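CRISPR-associated protein, Cse1 family (Acidimicrobium ferrooxidans, PDB 4H3T) probably serves as the large subunit of a type I-E Cascade complex, recognising invading DNA and recruiting the Cas3 nuclease during CRISPR interference. Local coordinates at residues K72-W77 with W221-L226; N217-Q222 with A343-F348; F111-D116 with I265-E270. The protein carries 1 engineered substitution. One frame throughout, in Å; residues are numbered along the deposited sequence.

Contact 1 of 3, residues K72-W77 with W221-L226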
# COMPACT_ATOMS: atom_id res chain seq x y z
N LYS A 72 24.19 6.88 -6.14
CA LYS A 72 24.65 7.56 -4.93
C LYS A 72 24.14 8.98 -4.88
O LYS A 72 24.05 9.55 -3.79
CB LYS A 72 26.21 7.57 -4.85
CG LYS A 72 26.90 8.65 -5.60
CD LYS A 72 28.40 8.45 -5.47
CE LYS A 72 29.18 9.56 -6.10
NZ LYS A 72 30.63 9.41 -5.80
N ASP A 73 23.88 9.58 -6.05
CA ASP A 73 23.57 11.01 -6.14
C ASP A 73 22.69 11.31 -7.36
O ASP A 73 22.35 10.39 -8.12
CB ASP A 73 24.87 11.84 -6.20
CG ASP A 73 25.84 11.52 -7.33
OD1 ASP A 73 25.45 10.81 -8.26
OD2 ASP A 73 27.01 11.91 -7.23
N ASP A 74 22.33 12.58 -7.51
CA ASP A 74 21.48 13.04 -8.60
C ASP A 74 22.12 12.85 -9.96
O ASP A 74 21.39 12.57 -10.89
CB ASP A 74 21.09 14.52 -8.44
CG ASP A 74 20.15 14.73 -7.27
OD1 ASP A 74 19.11 14.05 -7.22
OD2 ASP A 74 20.44 15.60 -6.43
N ALA A 75 23.45 13.05 -10.09
CA ALA A 75 24.11 12.86 -11.39
C ALA A 75 24.00 11.41 -11.81
O ALA A 75 23.65 11.16 -12.96
CB ALA A 75 25.60 13.30 -11.36
N GLU A 76 24.25 10.45 -10.89
CA GLU A 76 24.11 9.04 -11.26
C GLU A 76 22.65 8.74 -11.60
O GLU A 76 22.39 8.02 -12.56
CB GLU A 76 24.62 8.09 -10.15
CG GLU A 76 26.13 8.05 -10.05
CD GLU A 76 26.71 7.08 -9.03
OE1 GLU A 76 25.96 6.25 -8.47
OE2 GLU A 76 27.93 7.17 -8.78
N TRP A 77 21.70 9.28 -10.82
CA TRP A 77 20.28 8.99 -11.11
C TRP A 77 19.92 9.50 -12.52
O TRP A 77 19.29 8.80 -13.28
CB TRP A 77 19.37 9.66 -10.06
CG TRP A 77 17.95 9.23 -10.14
CD1 TRP A 77 17.35 8.20 -9.47
CD2 TRP A 77 16.92 9.83 -10.94
NE1 TRP A 77 16.07 8.02 -9.90
CE2 TRP A 77 15.78 9.00 -10.82
CE3 TRP A 77 16.91 10.86 -11.87
CZ2 TRP A 77 14.58 9.30 -11.51
CZ3 TRP A 77 15.73 11.14 -12.53
CH2 TRP A 77 14.61 10.35 -12.39
N TRP A 221 21.31 7.83 -2.58
CA TRP A 221 21.81 7.76 -1.20
C TRP A 221 22.10 9.16 -0.62
O TRP A 221 22.00 9.35 0.59
CB TRP A 221 23.09 6.92 -1.15
CG TRP A 221 22.91 5.50 -1.58
CD1 TRP A 221 21.76 4.77 -1.59
CD2 TRP A 221 23.92 4.67 -2.15
NE1 TRP A 221 22.00 3.52 -2.10
CE2 TRP A 221 23.34 3.40 -2.37
CE3 TRP A 221 25.30 4.84 -2.38
CZ2 TRP A 221 24.07 2.35 -2.91
CZ3 TRP A 221 26.02 3.79 -2.91
CH2 TRP A 221 25.38 2.58 -3.22
N GLN A 222 22.42 10.15 -1.47
CA GLN A 222 22.67 11.53 -1.06
C GLN A 222 21.45 12.17 -0.37
O GLN A 222 21.62 13.08 0.42
CB GLN A 222 23.07 12.35 -2.30
CG GLN A 222 23.62 13.72 -2.10
CD GLN A 222 23.79 14.46 -3.43
OE1 GLN A 222 23.22 14.11 -4.49
NE2 GLN A 222 24.42 15.60 -3.37
N TYR A 223 20.22 11.67 -0.61
CA TYR A 223 19.04 12.18 0.09
C TYR A 223 18.95 11.60 1.51
O TYR A 223 18.07 10.79 1.80
CB TYR A 223 17.76 11.84 -0.68
CG TYR A 223 17.60 12.61 -1.97
CD1 TYR A 223 16.89 13.81 -2.00
CD2 TYR A 223 18.17 12.16 -3.15
CE1 TYR A 223 16.81 14.56 -3.18
CE2 TYR A 223 18.09 12.90 -4.33
CZ TYR A 223 17.30 14.04 -4.36
OH TYR A 223 17.15 14.77 -5.52
N ARG A 224 19.86 12.01 2.39
CA ARG A 224 19.94 11.47 3.76
C ARG A 224 18.69 11.81 4.58
O ARG A 224 18.39 11.14 5.56
CB ARG A 224 21.19 11.98 4.47
CG ARG A 224 22.51 11.50 3.85
CD ARG A 224 23.24 10.51 4.73
NE ARG A 224 23.31 10.96 6.13
CZ ARG A 224 23.37 10.17 7.21
NH1 ARG A 224 23.41 8.84 7.07
NH2 ARG A 224 23.41 10.70 8.43
N ASN A 225 17.97 12.84 4.18
CA ASN A 225 16.68 13.20 4.79
C ASN A 225 15.54 12.30 4.40
O ASN A 225 14.51 12.31 5.07
CB ASN A 225 16.29 14.64 4.39
CG ASN A 225 16.35 14.92 2.86
OD1 ASN A 225 17.33 14.53 2.15
ND2 ASN A 225 15.34 15.65 2.30
N LEU A 226 15.68 11.56 3.27
CA LEU A 226 14.65 10.70 2.72
C LEU A 226 14.89 9.20 2.89
O LEU A 226 13.92 8.44 2.93
CB LEU A 226 14.51 11.02 1.23
CG LEU A 226 14.25 12.48 0.86
CD1 LEU A 226 13.96 12.57 -0.65
CD2 LEU A 226 13.09 13.15 1.74
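The capped N-terminus of helix 74-82 meets the loop that follows helix 210-217, and this surface junction shows how the start of a helix can hold a distant loop by polar contacts. Asp73 is the N-cap. Its CG lies in the crowded position between the backbone N and the carbonyl carbon (chi1 57°), which brings OD1 to 2.9 Å from Glu76 N. Glu76 answers with its own carboxylate, OE1 accepting from Lys72 N at 3.0 Å, so the residue before the cap is tied down as well.

The loop joins this turn at three successive residues. Lys72 O receives Gln222 N at 2.9 Å, a bent bond (135° at the hydrogen) whose donor stands above the carbonyl plane. Gln222, with CG anti to its backbone N and the chain extended, carries OE1 to the helix start, 3.3 Å from Asp73 CB, and Asp74 N reaches the same oxygen in a weak bond. The indole of Trp221 lies obliquely alongside Lys72, Trp221 CE3 3.8 Å from Lys72 CB, and meets the ring of Tyr65 as well.

Tyr223, the centre of an inverse gamma turn, brings the end of its ring up to the helix, and its hydroxyl donates a hydrogen bond to the carboxylate of Asp74. Lying in the first turn of the helix, this carboxylate is likely to be favoured in its charged form by the helix end. An alanine here would remove the acceptor of the Tyr223 hydroxyl and would probably loosen the hold of the helix start on Tyr223. The carboxylate and ring planes stand 80° apart, with OD1 at the ring edge, and Asp74 OD1 takes Tyr223 OH on its syn lone pair at 2.7 Å.

Contact 2 of 3, residues N217-Q222 with A343-F348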
# COMPACT_ATOMS: atom_id res chain seq x y z
N ASN A 217 11.58 5.02 -7.71
CA ASN A 217 11.72 4.51 -6.34
C ASN A 217 13.17 4.41 -5.86
O ASN A 217 13.39 4.18 -4.65
CB ASN A 217 11.04 3.14 -6.21
CG ASN A 217 9.57 3.25 -6.12
OD1 ASN A 217 9.07 3.46 -5.05
ND2 ASN A 217 8.85 3.20 -7.23
N LEU A 218 14.13 4.55 -6.78
CA LEU A 218 15.55 4.46 -6.46
C LEU A 218 16.04 5.82 -6.04
O LEU A 218 16.85 6.44 -6.68
CB LEU A 218 16.37 3.88 -7.60
CG LEU A 218 16.18 2.37 -7.80
CD1 LEU A 218 16.66 2.00 -9.21
CD2 LEU A 218 16.85 1.58 -6.72
N VAL A 219 15.63 6.20 -4.84
CA VAL A 219 16.04 7.46 -4.27
C VAL A 219 17.60 7.43 -4.10
O VAL A 219 18.14 6.49 -3.44
CB VAL A 219 15.34 7.73 -2.91
CG1 VAL A 219 15.75 9.10 -2.37
CG2 VAL A 219 13.81 7.60 -3.00
N PRO A 220 18.32 8.44 -4.59
CA PRO A 220 19.77 8.42 -4.41
C PRO A 220 20.18 8.50 -2.93
O PRO A 220 19.48 9.15 -2.13
CB PRO A 220 20.23 9.63 -5.22
CG PRO A 220 19.26 9.71 -6.32
CD PRO A 220 17.95 9.48 -5.56
N TRP A 221 21.31 7.83 -2.58
CA TRP A 221 21.81 7.76 -1.20
C TRP A 221 22.10 9.16 -0.62
O TRP A 221 22.00 9.35 0.59
CB TRP A 221 23.09 6.92 -1.15
CG TRP A 221 22.91 5.50 -1.58
CD1 TRP A 221 21.76 4.77 -1.59
CD2 TRP A 221 23.92 4.67 -2.15
NE1 TRP A 221 22.00 3.52 -2.10
CE2 TRP A 221 23.34 3.40 -2.37
CE3 TRP A 221 25.30 4.84 -2.38
CZ2 TRP A 221 24.07 2.35 -2.91
CZ3 TRP A 221 26.02 3.79 -2.91
CH2 TRP A 221 25.38 2.58 -3.22
N GLN A 222 22.42 10.15 -1.47
CA GLN A 222 22.67 11.53 -1.06
C GLN A 222 21.45 12.17 -0.37
O GLN A 222 21.62 13.08 0.42
CB GLN A 222 23.07 12.35 -2.30
CG GLN A 222 23.62 13.72 -2.10
CD GLN A 222 23.79 14.46 -3.43
OE1 GLN A 222 23.22 14.11 -4.49
NE2 GLN A 222 24.42 15.60 -3.37
N ALA A 343 5.84 10.36 2.77
CA ALA A 343 6.77 9.30 2.37
C ALA A 343 7.94 9.92 1.64
O ALA A 343 7.76 10.78 0.79
CB ALA A 343 6.09 8.28 1.51
N GLY A 344 9.16 9.50 1.98
CA GLY A 344 10.35 10.12 1.39
C GLY A 344 10.39 9.98 -0.12
O GLY A 344 10.91 10.83 -0.82
N VAL A 345 9.76 8.92 -0.65
CA VAL A 345 9.71 8.69 -2.12
C VAL A 345 8.90 9.80 -2.81
O VAL A 345 9.23 10.21 -3.93
CB VAL A 345 9.18 7.27 -2.48
CG1 VAL A 345 7.69 7.08 -2.28
CG2 VAL A 345 9.57 6.95 -3.91
N LEU A 346 7.87 10.33 -2.11
CA LEU A 346 7.09 11.40 -2.69
C LEU A 346 7.88 12.73 -2.72
O LEU A 346 7.75 13.50 -3.67
CB LEU A 346 5.77 11.54 -1.92
CG LEU A 346 4.83 10.29 -2.02
CD1 LEU A 346 3.50 10.60 -1.30
CD2 LEU A 346 4.58 9.88 -3.43
N SER A 347 8.68 12.99 -1.68
CA SER A 347 9.58 14.16 -1.63
C SER A 347 10.62 14.02 -2.71
O SER A 347 10.94 14.98 -3.36
CB SER A 347 10.27 14.24 -0.28
OG SER A 347 9.38 14.36 0.81
N PHE A 348 11.10 12.78 -2.99
CA PHE A 348 12.03 12.64 -4.09
C PHE A 348 11.35 12.97 -5.44
O PHE A 348 11.86 13.78 -6.22
CB PHE A 348 12.59 11.21 -4.13
CG PHE A 348 13.45 10.97 -5.33
CD1 PHE A 348 14.58 11.75 -5.55
CD2 PHE A 348 13.14 9.96 -6.24
CE1 PHE A 348 15.40 11.51 -6.65
CE2 PHE A 348 13.93 9.77 -7.37
CZ PHE A 348 15.07 10.54 -7.56
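The ring of Phe348, on helix 344-350, is the flat surface against which Val219 and Pro220 are laid. Its CG stands anti to the backbone N (chi1 174°), which swings the phenyl out to the loop, and Val219 CA sits over one face, 4.3 Å above the plane and over its centre. The Val219 side chain runs past that of Phe348 in the opposite direction, CG2 resting 4.0 Å from Phe348 CB. Pro220 crosses the phenyl at about a right angle and approaches it obliquely, its CD only 3.4 Å from Phe348 CE1. One turn earlier on the helix, Val345 points at the loop; its CG2 lies 3.7 Å from Asn217 OD1, a van der Waals touch. The Asn217 amide has its polar partners elsewhere, His300 NE2 at OD1 and Thr213 O and Pro205 O at ND2. No hydrogen bond links the two segments, so buried apolar packing carries the contact. Leu218, the centre of an inverse gamma turn, directs its side chain away from the helix and onto helix 52-68, while Val345 also touches strand 202-206; helix 344-350 and helix 52-68 thus flank the loop as it leaves helix 210-217.

Contact 3 of 3, residues F111-D116 with I265-E270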
# COMPACT_ATOMS: atom_id res chain seq x y z
N PHE A 111 17.11 -19.83 -0.54
CA PHE A 111 16.73 -18.42 -0.61
C PHE A 111 15.62 -18.08 0.38
O PHE A 111 14.57 -18.72 0.37
CB PHE A 111 16.27 -18.08 -2.03
CG PHE A 111 15.85 -16.64 -2.20
CD1 PHE A 111 16.79 -15.66 -2.42
CD2 PHE A 111 14.51 -16.27 -2.15
CE1 PHE A 111 16.41 -14.33 -2.57
CE2 PHE A 111 14.13 -14.94 -2.36
CZ PHE A 111 15.09 -13.98 -2.57
N PHE A 112 15.85 -17.07 1.23
CA PHE A 112 14.91 -16.56 2.23
C PHE A 112 14.46 -17.64 3.21
O PHE A 112 13.39 -17.54 3.87
CB PHE A 112 13.72 -15.86 1.53
CG PHE A 112 13.89 -14.40 1.20
CD1 PHE A 112 15.15 -13.86 0.94
CD2 PHE A 112 12.81 -13.53 1.23
CE1 PHE A 112 15.31 -12.48 0.72
CE2 PHE A 112 12.96 -12.18 0.96
CZ PHE A 112 14.20 -11.68 0.61
N GLN A 113 15.34 -18.69 3.38
CA GLN A 113 15.02 -19.82 4.24
C GLN A 113 16.16 -20.14 5.16
O GLN A 113 17.28 -19.65 4.99
CB GLN A 113 14.66 -21.04 3.38
CG GLN A 113 13.36 -20.89 2.60
CD GLN A 113 13.34 -21.89 1.51
OE1 GLN A 113 13.14 -23.09 1.75
NE2 GLN A 113 13.81 -21.51 0.35
N VAL A 114 15.87 -21.04 6.11
CA VAL A 114 16.83 -21.64 7.07
C VAL A 114 16.92 -23.10 6.70
O VAL A 114 15.95 -23.85 6.87
CB VAL A 114 16.39 -21.44 8.52
CG1 VAL A 114 17.40 -22.10 9.47
CG2 VAL A 114 16.21 -19.94 8.82
N ALA A 115 18.09 -23.54 6.22
CA ALA A 115 18.26 -24.89 5.70
C ALA A 115 17.95 -26.02 6.69
O ALA A 115 17.48 -27.10 6.27
CB ALA A 115 19.70 -25.07 5.26
N ASP A 116 18.34 -25.86 7.94
CA ASP A 116 18.17 -26.96 8.91
C ASP A 116 17.01 -26.68 9.85
O ASP A 116 17.01 -27.21 10.93
CB ASP A 116 19.49 -27.10 9.72
CG ASP A 116 20.68 -27.44 8.85
OD1 ASP A 116 20.61 -28.47 8.10
OD2 ASP A 116 21.68 -26.68 8.87
N ILE A 265 11.66 -19.50 7.88
CA ILE A 265 10.84 -20.37 7.04
C ILE A 265 11.68 -21.43 6.37
O ILE A 265 12.80 -21.18 5.95
CB ILE A 265 10.08 -19.51 5.98
CG1 ILE A 265 9.21 -18.40 6.66
CG2 ILE A 265 9.26 -20.39 5.06
CD1 ILE A 265 8.47 -17.50 5.71
N ARG A 266 11.10 -22.59 6.21
CA ARG A 266 11.71 -23.67 5.45
C ARG A 266 10.65 -24.32 4.59
O ARG A 266 9.59 -24.73 5.14
CB ARG A 266 12.37 -24.71 6.38
CG ARG A 266 13.01 -25.88 5.62
CD ARG A 266 13.79 -26.75 6.57
NE ARG A 266 14.30 -27.92 5.87
CZ ARG A 266 14.89 -28.96 6.45
NH1 ARG A 266 15.01 -29.02 7.77
NH2 ARG A 266 15.34 -29.97 5.72
N LEU A 267 10.92 -24.38 3.27
CA LEU A 267 10.04 -25.11 2.30
C LEU A 267 10.51 -26.55 2.26
O LEU A 267 11.70 -26.81 2.38
CB LEU A 267 10.12 -24.53 0.89
CG LEU A 267 9.84 -23.06 0.72
CD1 LEU A 267 10.10 -22.62 -0.72
CD2 LEU A 267 8.42 -22.67 1.11
N PHE A 268 9.61 -27.50 2.14
CA PHE A 268 9.98 -28.92 2.02
C PHE A 268 9.59 -29.40 0.61
O PHE A 268 8.48 -29.88 0.43
CB PHE A 268 9.27 -29.74 3.08
CG PHE A 268 9.77 -29.40 4.47
CD1 PHE A 268 10.91 -30.03 4.99
CD2 PHE A 268 9.16 -28.40 5.22
CE1 PHE A 268 11.33 -29.77 6.30
CE2 PHE A 268 9.63 -28.09 6.50
CZ PHE A 268 10.74 -28.75 7.02
N PRO A 269 10.46 -29.25 -0.40
CA PRO A 269 10.06 -29.66 -1.77
C PRO A 269 10.03 -31.19 -1.94
O PRO A 269 10.69 -31.92 -1.21
CB PRO A 269 11.15 -29.04 -2.65
CG PRO A 269 12.40 -29.07 -1.74
CD PRO A 269 11.81 -28.64 -0.39
N GLU A 270 9.27 -31.66 -2.92
CA GLU A 270 9.15 -33.09 -3.24
C GLU A 270 9.07 -33.25 -4.71
O GLU A 270 8.37 -32.47 -5.39
CB GLU A 270 7.92 -33.70 -2.55
CG GLU A 270 7.63 -35.14 -2.88
CD GLU A 270 6.29 -35.71 -2.42
OE1 GLU A 270 5.42 -34.91 -2.04
OE2 GLU A 270 6.10 -36.94 -2.49
O HOH W 1 13.74 -17.80 6.63
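Two direct hydrogen bonds and one water join the loop to the strand. Val114 N donates to Ile265 O at 3.1 Å, in the plane of that carbonyl, and the same oxygen receives a CA-H...O contact from Gln113. The Gln113 side chain then does the work of a backbone: its OE1 accepts Leu267 N at 3.0 Å in a nearly straight bond (165°), although from above the amide plane. Its NE2 is held by Phe111 O, at 2.9 Å, and by Leu104 O, which together fix the rotation of the amide. The water accepts from Ile265 N and donates to Phe112 O at 2.8 Å. All of this follows one edge of strand 263-272, whose residues Arg266 and Phe268 pair through their backbones with antiparallel strand 275-289, so that residues 111-116 cover the other edge without forming a regular strand. Contacts over the guanidinium faces are of a second kind. Extended Arg266 passes Val114 O; Ala115 O sits 3.2 Å from Arg266 CZ, angled too poorly to hydrogen-bond, and Phe268 CE1 lies against the opposite face; NH1 bonds to Leu117 O. In van der Waals contact, the Leu267 side chain crosses that of Gln113 at about a right angle, CG 3.8 Å from Gln113 CD.

Contacts 1 and 2 are neighbours, their centres 8 Å apart, and their segments overlap at Trp221 and Gln222 of the loop after helix 210-217, residues that work only in contact 1 of the two. That loop is held first by apolar packing in the buried contact 2 and then largely by polar bonds in the surface contact 1. The two also touch directly: Trp77 and Tyr223 of contact 1 each meet the Phe348 ring edge-to-face. Contact 3 stands apart, its centre 34 to 36 Å from the others, on a beta sheet, at the edge of strand 263-272. It too is buried, yet unlike contact 2 it relies on hydrogen bonds, because a strand edge presents backbone groups whereas a helix flank presents side chains.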